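Local coordinates for protein alpha-1,3-glucanase (Streptomyces thermodiastaticus, PDB 7C7D) that probably cleaves internal alpha-1,3-glucosidic linkages of alpha-glucans, as a thermostable endo-acting glycoside hydrolase of family GH87, at residues Arg94-Ala97 with Gly98-Val101; Asn436-Phe439 with Ala440-Phe443; Ser224-Ala227 with Phe228-Ala231; Gln80-Leu83 with Ala84-Ala87. One frame throughout, in Å; residues are numbered along the deposited sequence.

From the N terminus the order is contact 4, contact 1, contact 3, contact 2; each is a local turn or helix segment within eight consecutive residues, and none nests in or crosses another. Contact 4 shapes the loop between strands 72-74 and 92-95, beside the calcium site. Contact 1, its centre about 19 Å from that of contact 4, closes the bend from strand 92-95 to strand 100-104 and so passes from one antiparallel sheet to the other. Contact 3 lies on helix 225-234 at the start of the parallel beta-helix. Contact 2 folds a loop after strand 432-435, further along that beta-helix, its centre about 39 Å from that of contact 3.

Contact 1 of 4, residues Arg94-Ala97 with Gly98-Val101; sequences RLDA and GQRV
D96 and Q99 run side by side and point the same way, carboxylate and amide planes only 24° apart, so that the glutamine lies back along a residue three places before it in the bend. Its CG sits beside the backbone N (chi1 -59°), and the chain beyond is extended, which carries OE1 over to the preceding strand end. There OE1 accepts the backbone N of D96 at 2.9 Å, the donor standing 46° out of the amide plane and therefore not on a lone pair. The same oxygen passes 3.4 Å from D96 CB. A water gives OE1 a second bond, 2.6 Å from the Q99 oxygen, and with its other hydrogen reaches R94 O at 2.9 Å. The amide is thus held at its oxygen by both a peptide N-H and a bridging water. Its NE2 donates to a second water at 3.1 Å, which bonds weakly to D96 OD2, while D96 OD1 turns to Q187.

On the buried side L95 and V101 cross at about a right angle, L95 CD1 meeting V101 CG1 at 4.1 Å. The other leucine branch, CD2, rests against the backbone of R100, 3.7 Å from its O. A183 and T69 border L95 as well, and L181 and T69 border V101.

Backbone bonds pair L95 with V188 and V101 with L181, so the two ends of the turn belong to different antiparallel sheets: this is a sheet-to-sheet connection as in a beta-sandwich, within the N-terminal calcium-bearing domain.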
loop_
_atom_site.group_PDB
_atom_site.type_symbol
_atom_site.label_atom_id
_atom_site.label_comp_id
_atom_site.label_asym_id
_atom_site.label_seq_id
_atom_site.Cartn_x
_atom_site.Cartn_y
_atom_site.Cartn_z
ATOM N N ARG A 94 -1.818 23.832 -2.373
ATOM C CA ARG A 94 -2.494 24.397 -1.214
ATOM C C ARG A 94 -3.522 25.410 -1.696
ATOM O O ARG A 94 -3.175 26.371 -2.399
ATOM C CB ARG A 94 -1.487 25.083 -0.296
ATOM C CG ARG A 94 -2.127 25.659 0.967
ATOM C CD ARG A 94 -1.080 26.140 1.957
ATOM N NE ARG A 94 -0.385 27.332 1.484
ATOM C CZ ARG A 94 0.916 27.389 1.221
ATOM N NH1 ARG A 94 1.680 26.316 1.378
ATOM N NH2 ARG A 94 1.455 28.523 0.795
ATOM N N LEU A 95 -4.780 25.183 -1.345
ATOM C CA LEU A 95 -5.870 26.080 -1.708
ATOM C C LEU A 95 -6.316 26.807 -0.451
ATOM O O LEU A 95 -6.927 26.206 0.434
ATOM C CB LEU A 95 -7.046 25.291 -2.279
ATOM C CG LEU A 95 -6.782 24.392 -3.481
ATOM C CD1 LEU A 95 -8.065 23.669 -3.860
ATOM C CD2 LEU A 95 -6.253 25.203 -4.655
ATOM N N ASP A 96 -6.020 28.095 -0.368
ATOM C CA ASP A 96 -6.758 28.920 0.562
ATOM C C ASP A 96 -8.224 28.890 0.179
ATOM O O ASP A 96 -8.588 28.673 -1.001
ATOM C CB ASP A 96 -6.330 30.379 0.446
ATOM C CG ASP A 96 -5.009 30.667 1.144
ATOM O OD1 ASP A 96 -4.625 29.908 2.042
ATOM O OD2 ASP A 96 -4.347 31.668 0.759
ATOM N N ALA A 97 -9.099 29.177 1.147
ATOM C CA ALA A 97 -10.340 29.756 0.682
ATOM C C ALA A 97 -9.906 30.936 -0.182
ATOM O O ALA A 97 -9.591 32.012 0.320
ATOM C CB ALA A 97 -11.213 30.185 1.909
ATOM N N GLY A 98 -9.643 30.638 -1.439
ATOM C CA GLY A 98 -9.685 31.612 -2.512
ATOM C C GLY A 98 -9.944 30.865 -3.773
ATOM O O GLY A 98 -10.625 31.339 -4.665
ATOM N N GLN A 99 -9.625 29.614 -3.716
ATOM C CA GLN A 99 -8.749 29.069 -4.717
ATOM C C GLN A 99 -9.243 27.711 -5.148
ATOM O O GLN A 99 -9.964 27.023 -4.425
ATOM C CB GLN A 99 -7.290 29.067 -4.192
ATOM C CG GLN A 99 -6.802 30.500 -3.815
ATOM C CD GLN A 99 -5.467 30.576 -3.099
ATOM O OE1 GLN A 99 -4.956 29.595 -2.565
ATOM N NE2 GLN A 99 -4.916 31.784 -3.052
ATOM N N ARG A 100 -8.883 27.365 -6.369
ATOM C CA ARG A 100 -9.430 26.197 -7.009
ATOM C C ARG A 100 -8.328 25.483 -7.758
ATOM O O ARG A 100 -7.282 26.054 -8.076
ATOM C CB ARG A 100 -10.571 26.567 -7.959
ATOM C CG ARG A 100 -10.166 27.526 -9.054
ATOM C CD ARG A 100 -11.380 28.080 -9.777
ATOM N NE ARG A 100 -11.196 29.451 -10.254
ATOM C CZ ARG A 100 -11.517 30.544 -9.568
ATOM N NH1 ARG A 100 -12.047 30.445 -8.355
ATOM N NH2 ARG A 100 -11.316 31.741 -10.102
ATOM N N VAL A 101 -8.579 24.216 -8.027
ATOM C CA VAL A 101 -7.740 23.455 -8.931
ATOM C C VAL A 101 -8.661 22.827 -9.960
ATOM O O VAL A 101 -9.681 22.227 -9.603
ATOM C CB VAL A 101 -6.878 22.414 -8.192
ATOM C CG1 VAL A 101 -7.734 21.503 -7.342
ATOM C CG2 VAL A 101 -6.059 21.604 -9.183
HETATM O O HOH W 1 -2.524 29.114 -1.669
HETATM O O HOH W 2 -2.298 32.681 -1.642
#

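Contact 2 of 4, residues Asn436-Phe439 with Ala440-Phe443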
loop_
_atom_site.group_PDB
_atom_site.type_symbol
_atom_site.label_atom_id
_atom_site.label_comp_id
_atom_site.label_asym_id
_atom_site.label_seq_id
_atom_site.Cartn_x
_atom_site.Cartn_y
_atom_site.Cartn_z
ATOM N N ASN A 436 15.414 -10.956 6.130
ATOM C CA ASN A 436 15.487 -11.910 7.233
ATOM C C ASN A 436 15.433 -11.224 8.601
ATOM O O ASN A 436 15.949 -11.754 9.591
ATOM C CB ASN A 436 16.726 -12.800 7.112
ATOM C CG ASN A 436 16.482 -14.023 6.242
ATOM O OD1 ASN A 436 15.339 -14.453 6.062
ATOM N ND2 ASN A 436 17.560 -14.605 5.713
ATOM N N GLN A 437 14.816 -10.043 8.680
ATOM C CA GLN A 437 14.571 -9.384 9.962
ATOM C C GLN A 437 13.410 -10.087 10.653
ATOM O O GLN A 437 12.299 -10.142 10.116
ATOM C CB GLN A 437 14.256 -7.906 9.735
ATOM C CG GLN A 437 14.153 -7.098 11.028
ATOM C CD GLN A 437 14.122 -5.596 10.799
ATOM O OE1 GLN A 437 14.018 -5.128 9.667
ATOM N NE2 GLN A 437 14.194 -4.831 11.886
ATOM N N LYS A 438 13.660 -10.629 11.842
ATOM C CA LYS A 438 12.675 -11.531 12.432
ATOM C C LYS A 438 11.612 -10.831 13.272
ATOM O O LYS A 438 10.451 -11.260 13.269
ATOM C CB LYS A 438 13.366 -12.632 13.241
ATOM C CG LYS A 438 14.080 -12.168 14.482
ATOM C CD LYS A 438 14.782 -13.342 15.133
ATOM C CE LYS A 438 15.555 -12.920 16.361
ATOM N NZ LYS A 438 16.198 -14.095 17.000
ATOM N N PHE A 439 11.985 -9.775 14.000
ATOM C CA PHE A 439 11.105 -9.065 14.933
ATOM C C PHE A 439 10.694 -9.872 16.166
ATOM O O PHE A 439 10.626 -9.317 17.269
ATOM C CB PHE A 439 9.860 -8.487 14.248
ATOM C CG PHE A 439 10.162 -7.572 13.097
ATOM C CD1 PHE A 439 10.542 -6.257 13.313
ATOM C CD2 PHE A 439 10.044 -8.025 11.797
ATOM C CE1 PHE A 439 10.811 -5.414 12.243
ATOM C CE2 PHE A 439 10.306 -7.188 10.729
ATOM C CZ PHE A 439 10.691 -5.882 10.953
ATOM N N ALA A 440 10.390 -11.160 15.998
ATOM C CA ALA A 440 9.950 -12.018 17.096
ATOM C C ALA A 440 10.189 -13.471 16.696
ATOM O O ALA A 440 10.643 -13.760 15.588
ATOM C CB ALA A 440 8.478 -11.766 17.432
ATOM N N GLU A 441 9.867 -14.388 17.604
ATOM C CA GLU A 441 10.015 -15.813 17.354
ATOM C C GLU A 441 8.690 -16.517 17.615
ATOM O O GLU A 441 7.871 -16.027 18.398
ATOM C CB GLU A 441 11.098 -16.413 18.267
ATOM C CG GLU A 441 12.516 -15.920 17.977
ATOM C CD GLU A 441 13.154 -16.570 16.755
ATOM O OE1 GLU A 441 12.492 -17.384 16.076
ATOM O OE2 GLU A 441 14.337 -16.272 16.478
ATOM N N PRO A 442 8.450 -17.683 16.981
ATOM C CA PRO A 442 9.334 -18.393 16.052
ATOM C C PRO A 442 9.224 -17.852 14.634
ATOM O O PRO A 442 8.138 -17.801 14.058
ATOM C CB PRO A 442 8.817 -19.830 16.116
ATOM C CG PRO A 442 7.367 -19.680 16.399
ATOM C CD PRO A 442 7.235 -18.465 17.283
ATOM N N PHE A 443 10.363 -17.452 14.086
ATOM C CA PHE A 443 10.450 -16.873 12.757
ATOM C C PHE A 443 11.026 -17.892 11.786
ATOM O O PHE A 443 11.873 -18.712 12.146
ATOM C CB PHE A 443 11.351 -15.641 12.804
ATOM C CG PHE A 443 11.557 -14.975 11.472
ATOM C CD1 PHE A 443 10.519 -14.294 10.847
ATOM C CD2 PHE A 443 12.799 -15.010 10.850
ATOM C CE1 PHE A 443 10.710 -13.671 9.619
ATOM C CE2 PHE A 443 12.999 -14.378 9.630
ATOM C CZ PHE A 443 11.955 -13.711 9.015
#
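The F443 ring lies flat against K438: the lysine CA stands over the centre of one face, 3.7 Å from the ring centroid and 8° off the normal, a CH-pi contact. K438 CB lies over the same face but toward the CG-CD2 side, 3.4 Å from F443 CD2. Two carbonyl oxygens approach the far end of the ring obliquely, Q437 O at 3.8 Å from CZ and N436 O at 3.9 Å from CE2. Q437 O is buried here and has no hydrogen-bond partner in the model. Over one face of the F439 ring, toward the rim, lies Q437 CG, and Y410 meets this ring edge to face.

Above the F443 ring the lysine chain leaves with CG between the backbone N and the carbonyl carbon (chi1 67°) and then runs fully extended toward E441. There NZ forms a salt bridge with E441 OE2 at 2.9 Å, using the anti lone pair of that oxygen. The carboxylate is held at both ends, for E441 OE1 takes the backbone N of F443 at 2.9 Å, from above its plane and fairly straight (160°). This bond spans the cis peptide before P442 and ties the chain back on itself. At F439 the chain makes a gamma-turn, with a weak bond from A440 N to K438 O at 2.7 Å.

W382 of strand 379-382 supports the loop, its NE1 donating to K438 O and its side chain touching A440 and F443; Y410 comes from strand 407-410, and the loop itself leads from strand 432-435, next in the parallel sheet, toward strand 449-458.

Contact 3 of 4, residues Ser224-Ala227 with Phe228-Ala231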
loop_
_atom_site.group_PDB
_atom_site.type_symbol
_atom_site.label_atom_id
_atom_site.label_comp_id
_atom_site.label_asym_id
_atom_site.label_seq_id
_atom_site.Cartn_x
_atom_site.Cartn_y
_atom_site.Cartn_z
ATOM N N SER A 224 -26.212 -3.089 13.197
ATOM C CA SER A 224 -26.622 -4.157 12.298
ATOM C C SER A 224 -25.849 -5.457 12.515
ATOM O O SER A 224 -26.019 -6.396 11.725
ATOM C CB SER A 224 -26.468 -3.706 10.844
ATOM O OG SER A 224 -27.484 -2.789 10.487
ATOM N N THR A 225 -24.997 -5.530 13.546
ATOM C CA THR A 225 -24.153 -6.710 13.728
ATOM C C THR A 225 -24.990 -7.977 13.834
ATOM O O THR A 225 -24.716 -8.973 13.152
ATOM C CB THR A 225 -23.263 -6.559 14.965
ATOM O OG1 THR A 225 -22.490 -5.359 14.868
ATOM C CG2 THR A 225 -22.313 -7.753 15.092
ATOM N N GLN A 226 -26.026 -7.956 14.677
ATOM C CA GLN A 226 -26.813 -9.164 14.882
ATOM C C GLN A 226 -27.538 -9.578 13.610
ATOM O O GLN A 226 -27.634 -10.771 13.306
ATOM C CB GLN A 226 -27.802 -8.961 16.026
ATOM C CG GLN A 226 -28.527 -10.231 16.431
ATOM C CD GLN A 226 -27.576 -11.337 16.852
ATOM O OE1 GLN A 226 -26.558 -11.086 17.500
ATOM N NE2 GLN A 226 -27.907 -12.572 16.488
ATOM N N ALA A 227 -28.053 -8.605 12.852
ATOM C CA ALA A 227 -28.716 -8.924 11.593
ATOM C C ALA A 227 -27.760 -9.591 10.613
ATOM O O ALA A 227 -28.125 -10.565 9.944
ATOM C CB ALA A 227 -29.315 -7.663 10.974
ATOM N N PHE A 228 -26.533 -9.075 10.502
ATOM C CA PHE A 228 -25.561 -9.716 9.620
ATOM C C PHE A 228 -25.251 -11.125 10.100
ATOM O O PHE A 228 -25.161 -12.063 9.299
ATOM C CB PHE A 228 -24.276 -8.888 9.559
ATOM C CG PHE A 228 -24.305 -7.778 8.544
ATOM C CD1 PHE A 228 -25.327 -6.839 8.538
ATOM C CD2 PHE A 228 -23.295 -7.667 7.596
ATOM C CE1 PHE A 228 -25.343 -5.816 7.601
ATOM C CE2 PHE A 228 -23.310 -6.650 6.660
ATOM C CZ PHE A 228 -24.331 -5.724 6.660
ATOM N N ARG A 229 -25.085 -11.287 11.412
ATOM C CA ARG A 229 -24.862 -12.603 11.997
ATOM C C ARG A 229 -26.013 -13.547 11.662
ATOM O O ARG A 229 -25.793 -14.696 11.259
ATOM C CB ARG A 229 -24.724 -12.416 13.504
ATOM C CG ARG A 229 -24.211 -13.570 14.313
ATOM C CD ARG A 229 -23.994 -13.042 15.722
ATOM N NE ARG A 229 -23.619 -14.064 16.685
ATOM C CZ ARG A 229 -23.779 -13.920 17.995
ATOM N NH1 ARG A 229 -24.311 -12.804 18.475
ATOM N NH2 ARG A 229 -23.413 -14.889 18.821
ATOM N N ASP A 230 -27.251 -13.068 11.810
ATOM C CA ASP A 230 -28.416 -13.900 11.514
ATOM C C ASP A 230 -28.490 -14.250 10.033
ATOM O O ASP A 230 -28.853 -15.376 9.674
ATOM C CB ASP A 230 -29.696 -13.188 11.954
ATOM C CG ASP A 230 -29.819 -13.071 13.463
ATOM O OD1 ASP A 230 -29.119 -13.810 14.185
ATOM O OD2 ASP A 230 -30.629 -12.241 13.926
ATOM N N ALA A 231 -28.169 -13.297 9.155
ATOM C CA ALA A 231 -28.204 -13.573 7.723
ATOM C C ALA A 231 -27.162 -14.615 7.343
ATOM O O ALA A 231 -27.445 -15.525 6.555
ATOM C CB ALA A 231 -27.999 -12.281 6.934
#
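Q226 reaches across one turn of alpha-helix 225-234 to R229 and D230; the helix joins strands 209-210 and 238-242 at the N-terminal end of the parallel beta-helix, where a capping helix is familiar among pectate-lyase-like proteins. From CB the glutamine sets out anti to the backbone N, and a bend at the next bond (chi2 58°) folds it toward the following turn of the helix. CG comes 3.8 Å from D230 OD2. CD then forks between the two partners, its amide plane steeply inclined to both. On one branch OE1 accepts NH1 of R229 at 3.0 Å, in the carbonyl plane and on a lone pair, while the guanidinium is turned 63° against the amide. On the other branch NE2 donates to D230 OD1 at 2.9 Å, meeting the carboxylate from 38° above its plane. Both ends of the amide thus have a partner, though both bonds are bent, and the uncharged group links a cationic and an anionic side chain. With an alanine in place of D230, NE2 would probably lose its mate and the amide would be freer to turn about its last torsion.

The helix faces the beta-helix with other residues: F228 packs on I242, and A231 on V240, both of strand 238-242. S224 precedes the helix with OG bonded to D217 N. The backbone repeats i+4-to-i bonds, R229 N to T225 O at 2.9 Å and A231 N to A227 O at 2.8 Å among them. F228 CD1 meanwhile lies 3.3 Å from S224 O, the very carbonyl that accepts F228 N at 3.0 Å.

Contact 4 of 4, residues Gln80-Leu83 with Ala84-Ala87; sequences QGTL and ASEA
T82 O is gripped twice by S85: the hydroxyl OG donates to it at 2.7 Å, and the backbone N of S85 adds a weak bond to the same oxygen at 3.2 Å. That N-H is shared, for T82 OG1 also accepts S85 N at 3.2 Å. OG1 can reach it because it sits between the backbone N and carbonyl carbon of T82 (chi1 64°), and the same OG1 also bonds to T79 O. S85 OG takes the matching position on its residue (chi1 72°), which turns it to T82 O; S85 CB, placed by the backbone, lies 3.2 Å from T82 OG1. A water donates to S85 OG at 2.8 Å and accepts G81 N at 2.9 Å, so the serine hydroxyl gives one bond and receives another.

Bonds from residue i+3 back to i follow in overlapping turns: E86 N to L83 O, weakly, then A87 N to A84 O at 3.0 Å. These turns belong to the loop between strands 72-74 and 92-95 and lead straight into the calcium site, formed by S88 and Q91 with E63, E65 and D191. The side chain of A87 is about 5 Å from the ion. Replacing T82 by an alanine would probably leave S85 N with only its weak bond to the carbonyl. Across the domain boundary Q400, from the beta-helix, donates NE2 to S85 O and A87 O, and the E86 carboxylate receives H160 N and F161 N.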
loop_
_atom_site.group_PDB
_atom_site.type_symbol
_atom_site.label_atom_id
_atom_site.label_comp_id
_atom_site.label_asym_id
_atom_site.label_seq_id
_atom_site.Cartn_x
_atom_site.Cartn_y
_atom_site.Cartn_z
ATOM N N GLN A 80 11.815 13.963 5.732
ATOM C CA GLN A 80 10.921 13.204 6.595
ATOM C C GLN A 80 10.068 14.137 7.443
ATOM O O GLN A 80 10.569 15.094 8.041
ATOM C CB GLN A 80 11.736 12.288 7.506
ATOM C CG GLN A 80 10.872 11.406 8.389
ATOM C CD GLN A 80 11.675 10.583 9.374
ATOM O OE1 GLN A 80 12.902 10.669 9.425
ATOM N NE2 GLN A 80 10.980 9.791 10.181
ATOM N N GLY A 81 8.769 13.853 7.489
ATOM C CA GLY A 81 7.856 14.589 8.331
ATOM C C GLY A 81 7.272 15.846 7.730
ATOM O O GLY A 81 6.475 16.514 8.400
ATOM N N THR A 82 7.632 16.197 6.499
ATOM C CA THR A 82 7.052 17.362 5.846
ATOM C C THR A 82 5.773 16.989 5.103
ATOM O O THR A 82 5.588 15.853 4.659
ATOM C CB THR A 82 8.042 18.000 4.864
ATOM O OG1 THR A 82 8.333 17.081 3.800
ATOM C CG2 THR A 82 9.334 18.411 5.582
ATOM N N LEU A 83 4.897 17.982 4.942
ATOM C CA LEU A 83 3.646 17.752 4.230
ATOM C C LEU A 83 3.897 17.297 2.796
ATOM O O LEU A 83 3.250 16.358 2.314
ATOM C CB LEU A 83 2.799 19.023 4.257
ATOM C CG LEU A 83 1.372 18.934 3.721
ATOM C CD1 LEU A 83 0.563 17.872 4.449
ATOM C CD2 LEU A 83 0.697 20.297 3.844
ATOM N N ALA A 84 4.838 17.941 2.100
ATOM C CA ALA A 84 5.101 17.557 0.717
ATOM C C ALA A 84 5.644 16.136 0.608
ATOM O O ALA A 84 5.375 15.448 -0.384
ATOM C CB ALA A 84 6.064 18.547 0.067
ATOM N N SER A 85 6.394 15.668 1.616
ATOM C CA SER A 85 7.026 14.354 1.499
ATOM C C SER A 85 6.003 13.240 1.394
ATOM O O SER A 85 6.290 12.203 0.783
ATOM C CB SER A 85 7.975 14.086 2.672
ATOM O OG SER A 85 7.266 13.846 3.887
ATOM N N GLU A 86 4.819 13.424 1.983
ATOM C CA GLU A 86 3.783 12.401 1.946
ATOM C C GLU A 86 2.841 12.548 0.761
ATOM O O GLU A 86 1.918 11.745 0.618
ATOM C CB GLU A 86 2.977 12.375 3.252
ATOM C CG GLU A 86 3.701 11.731 4.433
ATOM C CD GLU A 86 2.769 11.342 5.566
ATOM O OE1 GLU A 86 1.570 11.665 5.485
ATOM O OE2 GLU A 86 3.244 10.715 6.537
ATOM N N ALA A 87 3.038 13.553 -0.085
ATOM C CA ALA A 87 2.196 13.720 -1.258
ATOM C C ALA A 87 2.667 12.825 -2.397
ATOM O O ALA A 87 3.868 12.625 -2.594
ATOM C CB ALA A 87 2.235 15.175 -1.721
HETATM O O HOH W 3 7.868 11.785 5.678
#